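Local coordinates for chromosome partition protein Smc (Pyrococcus furiosus, PDB 3KTA) that is probably required for chromosome condensation and partitioning, this N-terminal part supplying the ATP-binding P-loop half of its ABC-type ATPase domain, at residues 89-93 and 94-98; 158-161 and 162-166; 113-117 and 118-122. One frame throughout, in Å; residues are numbered along the deposited sequence.

Interactions 1 and 3 sit on two connections of one antiparallel sheet: residues 89-98 link strands 80-87 and 99-106, while residues 113-122 form the next hairpin but one, ending at the sheet's edge. Their centres are about 17 Å apart and the two touch, Ile95 CG2 lying 3.7 Å from Asn117 ND2 and Ile95 CD1 4.0 Å from Leu116 CD1. Interaction 2 stands apart on helix 156-167, its centre about 27 Å from that of interaction 1 and about 32 Å from that of interaction 3, and it alone meets the second chain of the assembly. All three lie away from the P-loop, the magnesium ion and the bound bis(adenosine)-5'-pentaphosphate.

Interaction 1: 89-93 and 94-98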
ATOM      1  N   GLU A  89      12.815  -8.103 -14.596  1.00 15.24           N
ATOM      2  CA  GLU A  89      12.775  -8.693 -15.933  1.00 19.34           C
ATOM      3  C   GLU A  89      12.018  -7.802 -16.927  1.00 22.28           C
ATOM      4  O   GLU A  89      12.297  -7.829 -18.138  1.00 18.59           O
ATOM      5  CB  GLU A  89      12.156 -10.077 -15.884  1.00 17.88           C
ATOM      6  CG  GLU A  89      13.000 -11.097 -15.180  1.00 23.20           C
ATOM      7  CD  GLU A  89      12.304 -12.432 -15.098  1.00 25.56           C
ATOM      8  OE1 GLU A  89      11.733 -12.858 -16.120  0.93 30.45           O
ATOM      9  OE2 GLU A  89      12.315 -13.047 -14.015  1.00 27.78           O
ATOM     10  N   ASP A  90      11.067  -7.012 -16.427  1.00 18.90           N
ATOM     11  CA  ASP A  90      10.274  -6.122 -17.284  1.00 17.83           C
ATOM     12  C   ASP A  90      10.986  -4.815 -17.635  1.00 18.15           C
ATOM     13  O   ASP A  90      10.468  -4.002 -18.392  1.00 17.88           O
ATOM     14  CB  ASP A  90       8.896  -5.838 -16.670  1.00 21.97           C
ATOM     15  CG  ASP A  90       8.962  -5.026 -15.366  0.88 20.59           C
ATOM     16  OD1 ASP A  90      10.062  -4.692 -14.866  0.91 19.27           O
ATOM     17  OD2 ASP A  90       7.876  -4.725 -14.825  0.82 23.07           O
ATOM     18  N   ARG A  91      12.182  -4.638 -17.085  1.00 17.70           N
ATOM     19  CA  ARG A  91      12.979  -3.430 -17.300  1.00 16.35           C
ATOM     20  C   ARG A  91      12.231  -2.149 -16.929  1.00 19.38           C
ATOM     21  O   ARG A  91      12.437  -1.091 -17.527  1.00 19.31           O
ATOM     22  CB  ARG A  91      13.541  -3.381 -18.732  1.00 20.95           C
ATOM     23  CG  ARG A  91      14.553  -4.500 -18.995  1.00 18.88           C
ATOM     24  CD  ARG A  91      15.751  -4.357 -18.064  1.00 20.10           C
ATOM     25  NE  ARG A  91      16.868  -5.234 -18.405  1.00 20.50           N
ATOM     26  CZ  ARG A  91      17.017  -6.490 -17.983  1.00 21.93           C
ATOM     27  NH1 ARG A  91      16.115  -7.057 -17.188  1.00 21.19           N
ATOM     28  NH2 ARG A  91      18.083  -7.189 -18.360  1.00 25.19           N
ATOM     29  N   GLY A  92      11.378  -2.246 -15.911  1.00 17.03           N
ATOM     30  CA  GLY A  92      10.766  -1.060 -15.354  1.00 16.53           C
ATOM     31  C   GLY A  92      11.818  -0.110 -14.803  1.00 17.25           C
ATOM     32  O   GLY A  92      11.697   1.103 -14.956  1.00 19.98           O
ATOM     33  N   PHE A  93      12.836  -0.654 -14.140  1.00 18.82           N
ATOM     34  CA  PHE A  93      13.980   0.149 -13.715  1.00 20.21           C
ATOM     35  C   PHE A  93      14.888   0.335 -14.919  1.00 18.66           C
ATOM     36  O   PHE A  93      15.130  -0.619 -15.676  1.00 18.83           O
ATOM     37  CB  PHE A  93      14.800  -0.557 -12.624  1.00 16.75           C
ATOM     38  CG  PHE A  93      14.136  -0.596 -11.279  1.00 19.72           C
ATOM     39  CD1 PHE A  93      13.384  -1.694 -10.896  1.00 18.92           C
ATOM     40  CD2 PHE A  93      14.293   0.446 -10.388  1.00 20.34           C
ATOM     41  CE1 PHE A  93      12.780  -1.744  -9.648  1.00 20.21           C
ATOM     42  CE2 PHE A  93      13.689   0.403  -9.139  1.00 22.45           C
ATOM     43  CZ  PHE A  93      12.922  -0.688  -8.779  1.00 20.62           C
ATOM     44  N   PRO A  94      15.417   1.552 -15.090  1.00 19.01           N
ATOM     45  CA  PRO A  94      16.344   1.829 -16.193  1.00 20.28           C
ATOM     46  C   PRO A  94      17.739   1.291 -15.886  1.00 23.48           C
ATOM     47  O   PRO A  94      18.732   2.029 -15.908  1.00 23.50           O
ATOM     48  CB  PRO A  94      16.349   3.351 -16.262  1.00 22.58           C
ATOM     49  CG  PRO A  94      16.091   3.785 -14.849  1.00 22.96           C
ATOM     50  CD  PRO A  94      15.144   2.747 -14.272  1.00 19.14           C
ATOM     51  N   ILE A  95      17.793  -0.003 -15.593  1.00 20.05           N
ATOM     52  CA  ILE A  95      19.021  -0.706 -15.252  1.00 20.51           C
ATOM     53  C   ILE A  95      18.971  -2.038 -15.985  1.00 23.82           C
ATOM     54  O   ILE A  95      17.964  -2.746 -15.906  1.00 22.30           O
ATOM     55  CB  ILE A  95      19.111  -0.988 -13.739  1.00 22.16           C
ATOM     56  CG1 ILE A  95      19.170   0.318 -12.942  1.00 22.83           C
ATOM     57  CG2 ILE A  95      20.321  -1.866 -13.421  1.00 23.54           C
ATOM     58  CD1 ILE A  95      19.090   0.107 -11.437  1.00 24.06           C
ATOM     59  N   ASP A  96      20.042  -2.372 -16.705  1.00 21.62           N
ATOM     60  CA  ASP A  96      20.055  -3.568 -17.537  1.00 22.30           C
ATOM     61  C   ASP A  96      20.353  -4.816 -16.721  1.00 24.93           C
ATOM     62  O   ASP A  96      21.306  -5.547 -17.006  1.00 26.20           O
ATOM     63  CB  ASP A  96      21.080  -3.425 -18.672  1.00 25.89           C
ATOM     64  CG  ASP A  96      20.886  -4.462 -19.767  0.75 28.45           C
ATOM     65  OD1 ASP A  96      19.882  -5.202 -19.725  1.00 28.38           O
ATOM     66  OD2 ASP A  96      21.741  -4.538 -20.674  0.48 29.22           O
ATOM     67  N   GLU A  97      19.537  -5.054 -15.698  1.00 19.10           N
ATOM     68  CA  GLU A  97      19.665  -6.246 -14.870  1.00 20.59           C
ATOM     69  C   GLU A  97      18.295  -6.808 -14.527  1.00 19.25           C
ATOM     70  O   GLU A  97      17.354  -6.041 -14.307  1.00 18.35           O
ATOM     71  CB  GLU A  97      20.377  -5.899 -13.564  1.00 20.76           C
ATOM     72  CG  GLU A  97      21.786  -5.366 -13.745  1.00 25.77           C
ATOM     73  CD  GLU A  97      22.771  -6.446 -14.127  0.92 28.29           C
ATOM     74  OE1 GLU A  97      22.474  -7.630 -13.885  0.91 27.68           O
ATOM     75  OE2 GLU A  97      23.848  -6.106 -14.666  0.90 27.41           O
ATOM     76  N   ASP A  98      18.188  -8.132 -14.465  1.00 18.35           N
ATOM     77  CA  ASP A  98      16.936  -8.782 -14.060  1.00 19.16           C
ATOM     78  C   ASP A  98      16.610  -8.617 -12.585  1.00 16.61           C
ATOM     79  O   ASP A  98      15.471  -8.850 -12.178  1.00 16.98           O
ATOM     80  CB  ASP A  98      16.979 -10.278 -14.362  1.00 20.75           C
ATOM     81  CG  ASP A  98      16.877 -10.580 -15.831  0.56 21.89           C
ATOM     82  OD1 ASP A  98      16.554  -9.663 -16.617  1.00 21.10           O
ATOM     83  OD2 ASP A  98      17.111 -11.752 -16.194  0.75 21.28           O
TER
HETATM   84  O   HOH W   1      19.149  -9.978 -18.398  1.00 34.53           O
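Arg91 reaches across the hairpin loop between strands 80-87 and 99-106, neighbours in the antiparallel sheet of this ABC ATPase lobe, and joins Asp96 and Asp98 in a salt-bridge network. Its chain bends at the CB-CG bond (chi2 -62°) and then extends, which carries the guanidinium across to the returning segment 94-98. Asp96 is gripped side-on by two nitrogens that share one oxygen: NE of Arg91 lies 3.3 Å and NH2 3.0 Å from Asp96 OD1. Asp98 OD1 takes the shorter bond, 2.7 Å from Arg91 NH1 and nearly straight at 170°. Both oxygens lie close to the guanidinium plane, yet each carboxylate is turned 62° against it. Glu97 N stands over one face of the group, and NH1 donates also to Asn88 O, so backbone and side chains together fix its rotation. Water 1 accepts from Arg91 NH2 and gives a weak bond to Asp98 OD1. A leucine here would probably leave the Asp96 and Asp98 carboxylates without their shared counter-charge and let this exposed turn move more freely. Phe93 takes the other direction: its ring packs into the core among Phe86, Val100 and Leu130, while its CB rests 3.7 Å from Pro94 CD. Pro94 centres an inverse gamma turn, Ile95 N bonding Phe93 O at 2.7 Å. An Asx turn spans Arg91: Gly92 N donates to Asp90 OD1 at 3.0 Å, from above the carboxylate plane.

Interaction 2: 158-161 and 162-166; sequences ERRL and LIDDI
Helix 156-167 carries an i to i+4 salt bridge, Arg160 with Asp164, on the side that meets a second Smc chain, probably the C-terminal half of the ATPase head. The guanidinium holds the carboxylate side-on, one nitrogen to each oxygen: Arg160 NE lies 3.1 Å from Asp164 OD1, and Arg160 NH2 2.8 Å from Asp164 OD2. Both hydrogen bonds are almost straight, at 178°, and stay in the guanidinium plane, but they meet the oxygens on their syn side from outside the carboxylate plane, the two flat groups being 33° apart. The arginine gets there by curling: the chain bends about CB-CG, where chi2 at -142° is away from a staggered value, and again about CG-CD, which turns its head toward the next turn of the helix, at Asp164. Backbone bonds set the same spacing, Asp164 N to Arg160 O at 2.9 Å and Asp165 N to Leu161 O at 3.0 Å. Leu161 CD2 lies 3.6 Å from Asp164 OD2, an apolar flank beside the pair. The remaining nitrogen, Arg160 NH1, donates to Gly46 O of the second chain, whose Pro43 packs on Arg160 and whose Phe9 packs on Asp164. Paired within its own helix, the arginine charge is probably largely offset at this interface, while the two-point grip fixes the guanidinium plane and presents NH1 to the neighbouring backbone carbonyl.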
ATOM      1  N   GLU A 158      -6.025  18.593  -4.636  1.00 23.09           N
ATOM      2  CA  GLU A 158      -5.034  17.531  -4.480  1.00 22.40           C
ATOM      3  C   GLU A 158      -5.435  16.312  -5.299  1.00 21.56           C
ATOM      4  O   GLU A 158      -4.590  15.634  -5.890  1.00 21.91           O
ATOM      5  CB  GLU A 158      -4.845  17.134  -3.008  1.00 24.16           C
ATOM      6  CG  GLU A 158      -3.957  15.895  -2.847  1.00 30.68           C
ATOM      7  CD  GLU A 158      -3.455  15.681  -1.433  0.55 27.69           C
ATOM      8  OE1 GLU A 158      -2.746  14.677  -1.214  0.78 30.04           O
ATOM      9  OE2 GLU A 158      -3.750  16.513  -0.552  0.71 27.55           O
ATOM     10  N   ARG A 159      -6.730  16.037  -5.348  1.00 22.28           N
ATOM     11  CA  ARG A 159      -7.187  14.856  -6.073  1.00 21.35           C
ATOM     12  C   ARG A 159      -6.915  14.981  -7.576  1.00 20.57           C
ATOM     13  O   ARG A 159      -6.483  14.020  -8.218  1.00 18.46           O
ATOM     14  CB  ARG A 159      -8.657  14.568  -5.775  1.00 22.23           C
ATOM     15  CG  ARG A 159      -9.133  13.217  -6.306  1.00 22.97           C
ATOM     16  CD  ARG A 159     -10.567  12.912  -5.870  1.00 20.15           C
ATOM     17  NE  ARG A 159     -10.715  12.867  -4.420  1.00 23.96           N
ATOM     18  CZ  ARG A 159     -11.361  13.780  -3.699  1.00 25.53           C
ATOM     19  NH1 ARG A 159     -11.935  14.818  -4.291  1.00 27.91           N
ATOM     20  NH2 ARG A 159     -11.444  13.649  -2.383  1.00 26.79           N
ATOM     21  N   ARG A 160      -7.107  16.174  -8.141  1.00 20.00           N
ATOM     22  CA  ARG A 160      -6.838  16.326  -9.558  1.00 20.22           C
ATOM     23  C   ARG A 160      -5.356  16.194  -9.857  1.00 20.38           C
ATOM     24  O   ARG A 160      -4.954  15.648 -10.882  1.00 19.56           O
ATOM     25  CB  ARG A 160      -7.372  17.653 -10.098  1.00 18.69           C
ATOM     26  CG  ARG A 160      -7.475  17.664 -11.622  1.00 20.67           C
ATOM     27  CD  ARG A 160      -7.089  19.026 -12.196  1.00 21.28           C
ATOM     28  NE  ARG A 160      -5.649  19.244 -12.135  1.00 25.22           N
ATOM     29  CZ  ARG A 160      -5.070  20.281 -11.531  1.00 26.71           C
ATOM     30  NH1 ARG A 160      -5.812  21.205 -10.941  1.00 24.83           N
ATOM     31  NH2 ARG A 160      -3.753  20.402 -11.537  1.00 26.98           N
ATOM     32  N   LEU A 161      -4.531  16.710  -8.955  1.00 20.40           N
ATOM     33  CA  LEU A 161      -3.098  16.650  -9.148  1.00 20.47           C
ATOM     34  C   LEU A 161      -2.583  15.212  -9.217  1.00 20.16           C
ATOM     35  O   LEU A 161      -1.627  14.921  -9.933  1.00 20.83           O
ATOM     36  CB  LEU A 161      -2.402  17.423  -8.035  1.00 24.50           C
ATOM     37  CG  LEU A 161      -2.511  18.921  -8.280  1.00 25.85           C
ATOM     38  CD1 LEU A 161      -2.197  19.631  -6.986  1.00 32.68           C
ATOM     39  CD2 LEU A 161      -1.556  19.321  -9.392  1.00 26.28           C
ATOM     40  N   LEU A 162      -3.223  14.323  -8.467  1.00 20.73           N
ATOM     41  CA  LEU A 162      -2.918  12.899  -8.568  1.00 22.71           C
ATOM     42  C   LEU A 162      -3.158  12.402  -9.994  1.00 20.97           C
ATOM     43  O   LEU A 162      -2.329  11.691 -10.563  1.00 20.58           O
ATOM     44  CB  LEU A 162      -3.737  12.102  -7.548  1.00 19.38           C
ATOM     45  CG  LEU A 162      -3.517  10.588  -7.507  1.00 24.21           C
ATOM     46  CD1 LEU A 162      -2.037  10.253  -7.398  1.00 23.39           C
ATOM     47  CD2 LEU A 162      -4.297   9.974  -6.353  1.00 24.35           C
ATOM     48  N   ILE A 163      -4.282  12.797 -10.584  1.00 17.72           N
ATOM     49  CA  ILE A 163      -4.551  12.434 -11.968  1.00 20.31           C
ATOM     50  C   ILE A 163      -3.570  13.087 -12.957  1.00 20.25           C
ATOM     51  O   ILE A 163      -3.136  12.446 -13.912  1.00 20.44           O
ATOM     52  CB  ILE A 163      -6.017  12.690 -12.331  1.00 21.09           C
ATOM     53  CG1 ILE A 163      -6.914  11.923 -11.348  1.00 20.19           C
ATOM     54  CG2 ILE A 163      -6.288  12.318 -13.784  1.00 19.93           C
ATOM     55  CD1 ILE A 163      -6.506  10.448 -11.142  1.00 18.82           C
ATOM     56  N   ASP A 164      -3.193  14.345 -12.722  1.00 20.71           N
ATOM     57  CA  ASP A 164      -2.116  14.960 -13.510  1.00 23.85           C
ATOM     58  C   ASP A 164      -0.906  14.040 -13.556  1.00 21.62           C
ATOM     59  O   ASP A 164      -0.343  13.785 -14.619  1.00 23.49           O
ATOM     60  CB  ASP A 164      -1.648  16.271 -12.883  1.00 22.79           C
ATOM     61  CG  ASP A 164      -2.610  17.405 -13.085  0.60 24.72           C
ATOM     62  OD1 ASP A 164      -3.776  17.162 -13.458  0.68 23.52           O
ATOM     63  OD2 ASP A 164      -2.181  18.556 -12.852  0.93 27.83           O
ATOM     64  N   ASP A 165      -0.509  13.554 -12.384  1.00 21.97           N
ATOM     65  CA  ASP A 165       0.654  12.688 -12.255  1.00 23.52           C
ATOM     66  C   ASP A 165       0.485  11.403 -13.059  1.00 22.02           C
ATOM     67  O   ASP A 165       1.360  11.023 -13.834  1.00 25.31           O
ATOM     68  CB  ASP A 165       0.928  12.367 -10.781  1.00 22.04           C
ATOM     69  CG  ASP A 165       2.237  11.629 -10.584  0.53 29.11           C
ATOM     70  OD1 ASP A 165       2.205  10.404 -10.337  0.40 28.99           O
ATOM     71  OD2 ASP A 165       3.299  12.274 -10.687  0.36 30.78           O
ATOM     72  N   ILE A 166      -0.651  10.737 -12.883  1.00 21.83           N
ATOM     73  CA  ILE A 166      -0.912   9.483 -13.594  1.00 22.71           C
ATOM     74  C   ILE A 166      -0.895   9.671 -15.116  1.00 22.85           C
ATOM     75  O   ILE A 166      -0.418   8.809 -15.851  1.00 23.08           O
ATOM     76  CB  ILE A 166      -2.257   8.860 -13.138  1.00 19.59           C
ATOM     77  CG1 ILE A 166      -2.230   8.597 -11.628  1.00 20.81           C
ATOM     78  CG2 ILE A 166      -2.546   7.572 -13.878  1.00 21.23           C
ATOM     79  CD1 ILE A 166      -1.173   7.588 -11.171  1.00 22.25           C
TER

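Interaction 3: 113-117 and 118-122; sequences SYWLN and GRRAT
Arg120 lies over Trp115 in a tight beta hairpin, strands 113-116 and 119-121 joined by a type I' turn from Leu116 to Arg119 at the edge of the sheet. The pair Leu116 and Arg119 closes the turn with two backbone bonds, Leu116 N to Arg119 O at 2.8 Å and Arg119 N to Leu116 O at 3.0 Å. Arg120 CB stands 4.0 Å from Tyr114 O. Next, CG stands above the indole plane, at the rim by its nitrogen, 3.8 Å from Trp115 NE1. Bends at chi2 and chi3 (-64° and -63°) wrap the chain back over the ring, and CD drops onto one face in a CH-pi contact, 3.3 Å from the centroid of the Trp115 five-membered ring. NE gives a weak bond to Tyr114 O. The guanidinium then passes over the six-membered ring, its CZ 5.0 Å from that centroid, a cation-pi contact with the planes 47° apart. Ser113 CB packs on a guanidinium face, and Arg103 of strand 99-106 makes a further cation-pi contact with Trp115. At the tip, Arg120 NH2 donates at 2.9 Å to water 2, which also accepts from Tyr114 N and donates to Ala121 O at 2.7 Å.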
ATOM      1  N   SER A 113      23.376   5.006   5.033  1.00 20.85           N
ATOM      2  CA  SER A 113      24.166   4.562   3.896  1.00 19.66           C
ATOM      3  C   SER A 113      23.239   3.798   2.957  1.00 20.12           C
ATOM      4  O   SER A 113      22.309   3.133   3.416  1.00 18.44           O
ATOM      5  CB  SER A 113      25.289   3.638   4.357  1.00 24.24           C
ATOM      6  OG  SER A 113      26.171   4.324   5.232  1.00 27.75           O
ATOM      7  N   TYR A 114      23.491   3.897   1.651  1.00 18.26           N
ATOM      8  CA  TYR A 114      22.685   3.203   0.655  1.00 18.12           C
ATOM      9  C   TYR A 114      23.547   2.388  -0.316  1.00 18.21           C
ATOM     10  O   TYR A 114      24.699   2.749  -0.593  1.00 16.46           O
ATOM     11  CB  TYR A 114      21.883   4.212  -0.180  1.00 18.86           C
ATOM     12  CG  TYR A 114      20.753   4.918   0.537  1.00 19.70           C
ATOM     13  CD1 TYR A 114      20.986   6.067   1.280  1.00 24.85           C
ATOM     14  CD2 TYR A 114      19.447   4.451   0.444  1.00 21.39           C
ATOM     15  CE1 TYR A 114      19.950   6.723   1.932  1.00 22.49           C
ATOM     16  CE2 TYR A 114      18.399   5.113   1.088  1.00 22.21           C
ATOM     17  CZ  TYR A 114      18.662   6.241   1.825  1.00 24.49           C
ATOM     18  OH  TYR A 114      17.635   6.897   2.461  1.00 28.34           O
ATOM     19  N   TRP A 115      22.981   1.302  -0.838  1.00 14.27           N
ATOM     20  CA  TRP A 115      23.610   0.500  -1.889  1.00 16.62           C
ATOM     21  C   TRP A 115      22.588   0.253  -2.981  1.00 16.50           C
ATOM     22  O   TRP A 115      21.404   0.084  -2.699  1.00 15.90           O
ATOM     23  CB  TRP A 115      24.074  -0.864  -1.373  1.00 15.68           C
ATOM     24  CG  TRP A 115      25.181  -0.836  -0.362  1.00 17.28           C
ATOM     25  CD1 TRP A 115      26.488  -1.163  -0.578  1.00 22.11           C
ATOM     26  CD2 TRP A 115      25.078  -0.487   1.023  1.00 18.74           C
ATOM     27  NE1 TRP A 115      27.207  -1.036   0.589  1.00 20.19           N
ATOM     28  CE2 TRP A 115      26.364  -0.616   1.585  1.00 22.14           C
ATOM     29  CE3 TRP A 115      24.022  -0.078   1.845  1.00 19.06           C
ATOM     30  CZ2 TRP A 115      26.621  -0.345   2.929  1.00 23.58           C
ATOM     31  CZ3 TRP A 115      24.275   0.193   3.170  1.00 20.87           C
ATOM     32  CH2 TRP A 115      25.567   0.055   3.706  1.00 23.64           C
ATOM     33  N   LEU A 116      23.054   0.242  -4.224  1.00 14.42           N
ATOM     34  CA  LEU A 116      22.246  -0.131  -5.366  1.00 14.01           C
ATOM     35  C   LEU A 116      23.003  -1.218  -6.115  1.00 15.11           C
ATOM     36  O   LEU A 116      24.144  -1.012  -6.539  1.00 16.39           O
ATOM     37  CB  LEU A 116      21.997   1.074  -6.277  1.00 17.17           C
ATOM     38  CG  LEU A 116      21.384   0.787  -7.645  1.00 16.12           C
ATOM     39  CD1 LEU A 116      19.957   0.233  -7.506  1.00 17.27           C
ATOM     40  CD2 LEU A 116      21.385   2.057  -8.504  1.00 19.00           C
ATOM     41  N   ASN A 117      22.398  -2.387  -6.240  1.00 14.56           N
ATOM     42  CA  ASN A 117      23.068  -3.515  -6.874  1.00 16.56           C
ATOM     43  C   ASN A 117      24.490  -3.761  -6.368  1.00 20.54           C
ATOM     44  O   ASN A 117      25.407  -4.032  -7.144  1.00 20.49           O
ATOM     45  CB  ASN A 117      23.035  -3.389  -8.398  1.00 18.82           C
ATOM     46  CG  ASN A 117      21.643  -3.619  -8.958  1.00 23.18           C
ATOM     47  OD1 ASN A 117      20.768  -4.111  -8.251  1.00 23.78           O
ATOM     48  ND2 ASN A 117      21.433  -3.270 -10.228  1.00 28.38           N
ATOM     49  N   GLY A 118      24.658  -3.667  -5.056  1.00 17.76           N
ATOM     50  CA  GLY A 118      25.893  -4.076  -4.423  1.00 19.58           C
ATOM     51  C   GLY A 118      26.968  -3.016  -4.462  1.00 19.65           C
ATOM     52  O   GLY A 118      28.098  -3.270  -4.042  1.00 20.91           O
ATOM     53  N   ARG A 119      26.616  -1.832  -4.961  1.00 18.26           N
ATOM     54  CA  ARG A 119      27.550  -0.705  -4.989  1.00 17.82           C
ATOM     55  C   ARG A 119      26.997   0.455  -4.170  1.00 17.40           C
ATOM     56  O   ARG A 119      25.802   0.726  -4.226  1.00 16.47           O
ATOM     57  CB  ARG A 119      27.818  -0.278  -6.436  1.00 20.27           C
ATOM     58  CG  ARG A 119      28.513  -1.387  -7.225  1.00 24.52           C
ATOM     59  CD  ARG A 119      28.113  -1.435  -8.694  1.00 32.37           C
ATOM     60  NE  ARG A 119      28.587  -2.633  -9.406  1.00 31.10           N
ATOM     61  CZ  ARG A 119      28.979  -3.780  -8.837  1.00 33.87           C
ATOM     62  NH1 ARG A 119      28.973  -3.933  -7.518  1.00 28.91           N
ATOM     63  NH2 ARG A 119      29.382  -4.796  -9.599  1.00 31.44           N
ATOM     64  N   ARG A 120      27.850   1.126  -3.396  1.00 17.18           N
ATOM     65  CA  ARG A 120      27.397   2.288  -2.629  1.00 17.33           C
ATOM     66  C   ARG A 120      26.740   3.340  -3.540  1.00 18.20           C
ATOM     67  O   ARG A 120      27.177   3.577  -4.672  1.00 19.61           O
ATOM     68  CB  ARG A 120      28.551   2.902  -1.815  1.00 21.53           C
ATOM     69  CG  ARG A 120      29.000   2.043  -0.614  1.00 21.69           C
ATOM     70  CD  ARG A 120      27.887   1.905   0.415  1.00 24.77           C
ATOM     71  NE  ARG A 120      27.539   3.203   0.977  1.00 25.14           N
ATOM     72  CZ  ARG A 120      28.219   3.797   1.951  1.00 32.19           C
ATOM     73  NH1 ARG A 120      29.278   3.198   2.496  1.00 26.46           N
ATOM     74  NH2 ARG A 120      27.834   4.989   2.388  1.00 28.94           N
ATOM     75  N   ALA A 121      25.662   3.943  -3.047  1.00 16.27           N
ATOM     76  CA  ALA A 121      24.861   4.885  -3.826  1.00 15.94           C
ATOM     77  C   ALA A 121      24.442   6.030  -2.918  1.00 16.30           C
ATOM     78  O   ALA A 121      24.494   5.898  -1.705  1.00 20.44           O
ATOM     79  CB  ALA A 121      23.617   4.178  -4.374  1.00 14.74           C
ATOM     80  N   THR A 122      24.014   7.150  -3.497  1.00 16.70           N
ATOM     81  CA  THR A 122      23.481   8.250  -2.696  1.00 18.60           C
ATOM     82  C   THR A 122      21.964   8.149  -2.621  1.00 19.01           C
ATOM     83  O   THR A 122      21.347   7.437  -3.413  1.00 17.74           O
ATOM     84  CB  THR A 122      23.790   9.607  -3.328  1.00 19.73           C
ATOM     85  OG1 THR A 122      23.130   9.693  -4.594  1.00 17.90           O
ATOM     86  CG2 THR A 122      25.286   9.764  -3.538  1.00 21.62           C
TER
HETATM   87  O   HOH W   2      25.471   5.788   0.847  1.00 22.27           O